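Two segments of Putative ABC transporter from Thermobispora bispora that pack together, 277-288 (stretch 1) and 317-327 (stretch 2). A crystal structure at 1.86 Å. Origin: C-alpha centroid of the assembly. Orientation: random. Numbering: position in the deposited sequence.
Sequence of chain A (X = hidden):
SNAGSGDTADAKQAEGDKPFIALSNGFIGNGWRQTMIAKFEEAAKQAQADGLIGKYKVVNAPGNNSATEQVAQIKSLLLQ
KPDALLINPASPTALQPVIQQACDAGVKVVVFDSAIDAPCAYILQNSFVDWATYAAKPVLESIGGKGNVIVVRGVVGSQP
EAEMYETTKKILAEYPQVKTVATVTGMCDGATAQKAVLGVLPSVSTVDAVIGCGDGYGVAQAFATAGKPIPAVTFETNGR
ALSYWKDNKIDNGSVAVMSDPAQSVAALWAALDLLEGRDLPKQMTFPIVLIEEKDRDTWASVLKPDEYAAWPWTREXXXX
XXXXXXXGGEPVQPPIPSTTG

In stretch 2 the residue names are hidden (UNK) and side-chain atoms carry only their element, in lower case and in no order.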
# COMPACT_ATOMS: atom_id res chain seq x y z
N GLY A 277 25.60 -11.67 1.07
CA GLY A 277 26.58 -10.98 0.22
C GLY A 277 26.19 -10.65 -1.21
O GLY A 277 27.04 -10.24 -2.03
N ARG A 278 24.90 -10.80 -1.54
CA ARG A 278 24.44 -10.54 -2.89
C ARG A 278 24.18 -9.07 -3.08
O ARG A 278 23.83 -8.36 -2.15
CB ARG A 278 23.17 -11.31 -3.21
CG ARG A 278 23.33 -12.82 -3.22
CD ARG A 278 22.02 -13.46 -3.60
NE ARG A 278 22.16 -14.91 -3.62
CZ ARG A 278 22.09 -15.69 -4.70
NH1 ARG A 278 21.84 -15.21 -5.90
NH2 ARG A 278 22.27 -16.99 -4.54
N ASP A 279 24.34 -8.63 -4.32
CA ASP A 279 24.17 -7.23 -4.66
C ASP A 279 22.77 -7.04 -5.14
O ASP A 279 22.27 -7.84 -5.92
CB ASP A 279 25.15 -6.82 -5.77
CG ASP A 279 26.57 -6.73 -5.27
OD1 ASP A 279 26.75 -6.67 -4.04
OD2 ASP A 279 27.50 -6.72 -6.09
N LEU A 280 22.13 -5.98 -4.65
CA LEU A 280 20.82 -5.58 -5.14
C LEU A 280 20.93 -4.13 -5.58
O LEU A 280 21.73 -3.39 -5.05
CB LEU A 280 19.78 -5.69 -4.01
CG LEU A 280 19.43 -7.08 -3.46
CD1 LEU A 280 18.40 -6.93 -2.34
CD2 LEU A 280 18.91 -8.01 -4.56
N PRO A 281 20.09 -3.71 -6.54
CA PRO A 281 19.96 -2.29 -6.80
C PRO A 281 19.46 -1.53 -5.57
O PRO A 281 18.60 -2.04 -4.84
CB PRO A 281 18.90 -2.22 -7.92
CG PRO A 281 18.77 -3.60 -8.45
CD PRO A 281 19.16 -4.52 -7.34
N LYS A 282 19.99 -0.33 -5.36
CA LYS A 282 19.57 0.50 -4.23
C LYS A 282 18.10 0.88 -4.32
O LYS A 282 17.48 1.22 -3.31
CB LYS A 282 20.40 1.80 -4.14
CG LYS A 282 21.90 1.62 -3.90
CD LYS A 282 22.23 1.04 -2.52
CE LYS A 282 22.12 2.09 -1.43
NZ LYS A 282 22.66 1.59 -0.13
N GLN A 283 17.57 0.90 -5.55
CA GLN A 283 16.16 1.23 -5.77
C GLN A 283 15.53 0.14 -6.63
O GLN A 283 16.05 -0.20 -7.68
CB GLN A 283 16.03 2.61 -6.44
CG GLN A 283 14.59 3.13 -6.45
CD GLN A 283 13.71 2.45 -7.48
OE1 GLN A 283 14.17 2.09 -8.56
NE2 GLN A 283 12.43 2.25 -7.14
N MSE A 284 14.41 -0.40 -6.15
CA MSE A 284 13.71 -1.46 -6.87
C MSE A 284 12.23 -1.15 -6.91
O MSE A 284 11.59 -0.95 -5.88
CB MSE A 284 13.92 -2.81 -6.18
CG MSE A 284 15.38 -3.24 -6.04
SE MSE A 284 15.55 -4.84 -4.89
CE MSE A 284 16.03 -3.72 -3.35
N THR A 285 11.68 -1.10 -8.11
CA THR A 285 10.24 -0.96 -8.27
C THR A 285 9.57 -2.30 -8.56
O THR A 285 9.82 -2.94 -9.58
CB THR A 285 9.88 0.09 -9.34
OG1 THR A 285 10.33 1.37 -8.89
CG2 THR A 285 8.39 0.16 -9.54
N PHE A 286 8.72 -2.71 -7.63
CA PHE A 286 7.91 -3.90 -7.78
C PHE A 286 6.47 -3.50 -8.20
O PHE A 286 6.11 -2.32 -8.13
CB PHE A 286 7.91 -4.70 -6.46
CG PHE A 286 9.06 -5.67 -6.33
CD1 PHE A 286 10.36 -5.23 -6.40
CD2 PHE A 286 8.82 -7.02 -6.12
CE1 PHE A 286 11.43 -6.11 -6.28
CE2 PHE A 286 9.88 -7.91 -6.00
CZ PHE A 286 11.19 -7.47 -6.10
N PRO A 287 5.66 -4.48 -8.64
CA PRO A 287 4.37 -4.17 -9.24
C PRO A 287 3.23 -3.97 -8.26
O PRO A 287 3.09 -4.71 -7.28
CB PRO A 287 4.07 -5.40 -10.11
CG PRO A 287 4.78 -6.51 -9.40
CD PRO A 287 6.05 -5.88 -8.89
N ILE A 288 2.37 -3.00 -8.59
CA ILE A 288 1.11 -2.80 -7.88
C ILE A 288 0.12 -3.93 -8.21
O ILE A 288 0.44 -4.84 -8.99
CB ILE A 288 0.49 -1.44 -8.25
CG1 ILE A 288 0.21 -1.37 -9.77
CG2 ILE A 288 1.37 -0.28 -7.80
CD1 ILE A 288 -0.64 -0.18 -10.18
N UNK A 317 10.73 -15.99 -7.29
CA UNK A 317 10.02 -14.92 -8.01
C UNK A 317 10.63 -13.56 -7.69
O UNK A 317 10.76 -12.73 -8.57
c UNK A 317 7.72 -16.06 -8.36
c UNK A 317 6.27 -16.05 -7.87
c UNK A 317 8.51 -14.92 -7.71
c UNK A 317 7.76 -16.00 -9.88
N UNK A 318 11.01 -13.36 -6.43
CA UNK A 318 11.74 -12.15 -6.05
C UNK A 318 12.98 -11.94 -6.92
O UNK A 318 13.15 -10.89 -7.53
c UNK A 318 15.43 -10.48 -3.78
c UNK A 318 13.69 -8.84 -3.77
c UNK A 318 12.15 -12.19 -4.57
c UNK A 318 14.50 -11.46 -4.07
c UNK A 318 13.16 -11.14 -4.22
c UNK A 318 12.77 -9.83 -4.07
c UNK A 318 15.02 -9.17 -3.62
N UNK A 319 13.85 -12.95 -6.97
CA UNK A 319 15.08 -12.88 -7.75
C UNK A 319 14.83 -12.62 -9.23
O UNK A 319 15.56 -11.84 -9.86
c UNK A 319 15.92 -14.15 -7.56
c UNK A 319 16.68 -14.15 -6.24
n UNK A 319 18.62 -17.73 -4.87
n UNK A 319 19.25 -16.52 -3.03
n UNK A 319 18.06 -15.50 -4.71
c UNK A 319 18.64 -16.59 -4.20
c UNK A 319 17.37 -15.48 -6.00
N UNK A 320 13.79 -13.25 -9.79
CA UNK A 320 13.39 -12.99 -11.17
C UNK A 320 13.10 -11.52 -11.40
O UNK A 320 13.53 -10.95 -12.39
c UNK A 320 12.36 -15.25 -11.84
o UNK A 320 10.15 -15.35 -12.80
c UNK A 320 12.14 -13.78 -11.55
n UNK A 320 10.92 -17.21 -11.77
c UNK A 320 11.05 -15.95 -12.18
N UNK A 321 12.33 -10.92 -10.49
CA UNK A 321 11.97 -9.50 -10.62
C UNK A 321 13.20 -8.62 -10.50
O UNK A 321 13.31 -7.64 -11.23
o UNK A 321 9.06 -7.85 -11.35
c UNK A 321 9.75 -7.07 -10.69
c UNK A 321 10.62 -7.58 -9.55
c UNK A 321 10.91 -9.08 -9.58
n UNK A 321 9.78 -5.76 -10.92
N UNK A 322 14.10 -8.96 -9.59
CA UNK A 322 15.37 -8.23 -9.46
C UNK A 322 16.16 -8.33 -10.77
O UNK A 322 16.70 -7.34 -11.24
c UNK A 322 16.20 -8.73 -8.27
c UNK A 322 15.48 -8.47 -6.94
c UNK A 322 17.56 -8.06 -8.24
N UNK A 323 16.19 -9.52 -11.37
CA UNK A 323 16.90 -9.69 -12.63
C UNK A 323 16.29 -8.87 -13.75
O UNK A 323 17.02 -8.30 -14.56
c UNK A 323 18.20 -11.84 -12.40
c UNK A 323 16.99 -11.16 -13.02
o UNK A 323 19.66 -11.27 -14.21
c UNK A 323 19.51 -11.31 -12.97
o UNK A 323 20.39 -10.92 -12.17
N UNK A 324 14.96 -8.81 -13.79
CA UNK A 324 14.26 -7.95 -14.74
C UNK A 324 14.58 -6.47 -14.51
O UNK A 324 14.71 -5.71 -15.46
c UNK A 324 12.76 -8.18 -14.68
N UNK A 325 14.70 -6.06 -13.25
CA UNK A 325 15.04 -4.67 -12.94
C UNK A 325 16.47 -4.36 -13.38
O UNK A 325 16.70 -3.35 -14.01
c UNK A 325 15.49 -3.02 -11.06
c UNK A 325 13.12 -4.30 -9.55
c UNK A 325 14.87 -4.37 -11.43
c UNK A 325 13.39 -4.37 -11.05
N UNK A 326 17.42 -5.23 -13.04
CA UNK A 326 18.83 -5.01 -13.37
C UNK A 326 19.04 -4.96 -14.87
O UNK A 326 19.77 -4.11 -15.38
c UNK A 326 20.82 -7.20 -10.86
c UNK A 326 19.71 -6.12 -12.81
n UNK A 326 21.46 -8.28 -8.71
c UNK A 326 19.98 -6.03 -11.31
c UNK A 326 21.36 -6.99 -9.46
N UNK A 327 18.41 -5.89 -15.57
CA UNK A 327 18.57 -6.01 -17.02
C UNK A 327 17.59 -5.12 -17.78
O UNK A 327 17.64 -5.07 -19.00
o UNK A 327 17.03 -7.89 -17.27
c UNK A 327 18.38 -7.47 -17.50
c UNK A 327 19.37 -8.42 -16.79

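Position 317 carries four side-chain carbons forked at the second, and its side chain makes no contact with stretch 1; the fork beyond CB makes it Leu317. At 318 one carbon leads to a six-carbon ring without a hydroxyl, and the ring touches Phe286 and Leu280. This is Phe318, with CD1 3.5 Å from Phe286 CZ and CZ 4.2 Å from Leu280 CD2; its ring meets that of Phe286 rim to rim, centroids 5.8 Å apart and planes at 19°.

Position 319 has three carbons, a nitrogen, then a carbon bearing two further nitrogens, a guanidinium that lies flat on that of Arg278 with centres 3.6 Å apart. It is Arg319. Arg278 NE and Arg319 NH2 are 3.4 Å apart, but both are donors, so the like charges are stacked rather than hydrogen-bonded; both groups have hydrogen-bond partners elsewhere in the structure.

Position 320, three carbons with an oxygen and a nitrogen on the third, points out of reach: Gln320. The same atom set recurs at 321, but here CA-to-CB points toward the strand. The second carbon sits over the face of the Phe286 ring, 3.5 Å from its centroid, and the terminal nitrogen approaches the carbonyl of Thr285. The residue is Gln321, and its NE2 donates a weak hydrogen bond to Thr285 O (3.1 Å, 127° at the hydrogen).

Three carbons branched at CB identify 322, which touches Leu280, Pro281, Met284 and Phe286, as Val322; its CG1 lies 3.9 Å from Leu280 CD2, and its CG2 4.2 Å from Met284 SE. Position 323, three carbons ending in two oxygens, makes no contact and is Glu323. A lone carbon at 324, also out of reach, gives Ala324.

At 325 four carbons fork at CB, one arm two carbons long. CA-to-CB points toward stretch 1, and the carbons reach Pro281, Met284, Thr285 O and the Phe286 ring. This is Ile325, with CD1 3.8 Å from Met284 CB and CG2 4.2 Å from Pro281 CG. Position 326 is a row of four carbons ending in a nitrogen that reaches the Asp279 carbonyl, while the chain passes Pro281. It is Lys326, whose NZ donates to Asp279 O at 2.9 Å while CE packs 3.9 Å from Pro281 CD. Finally, 327, out of reach of stretch 1, has one carbon bearing an oxygen and a carbon, Thr327; its OG1 turns back to Glu323 O (2.7 Å).

The contact thus has an apolar centre, in which Val322 and Ile325 pack against Pro281 and Met284 while Phe318 and Gln321 engage Phe286. Two backbone carbonyls of stretch 1 accept side-chain donors from the helix, and the stacked arginines add a polar margin. Together the stretches bury 629 Å².

Stretch 2 317-327: LFRQQVEAIKT
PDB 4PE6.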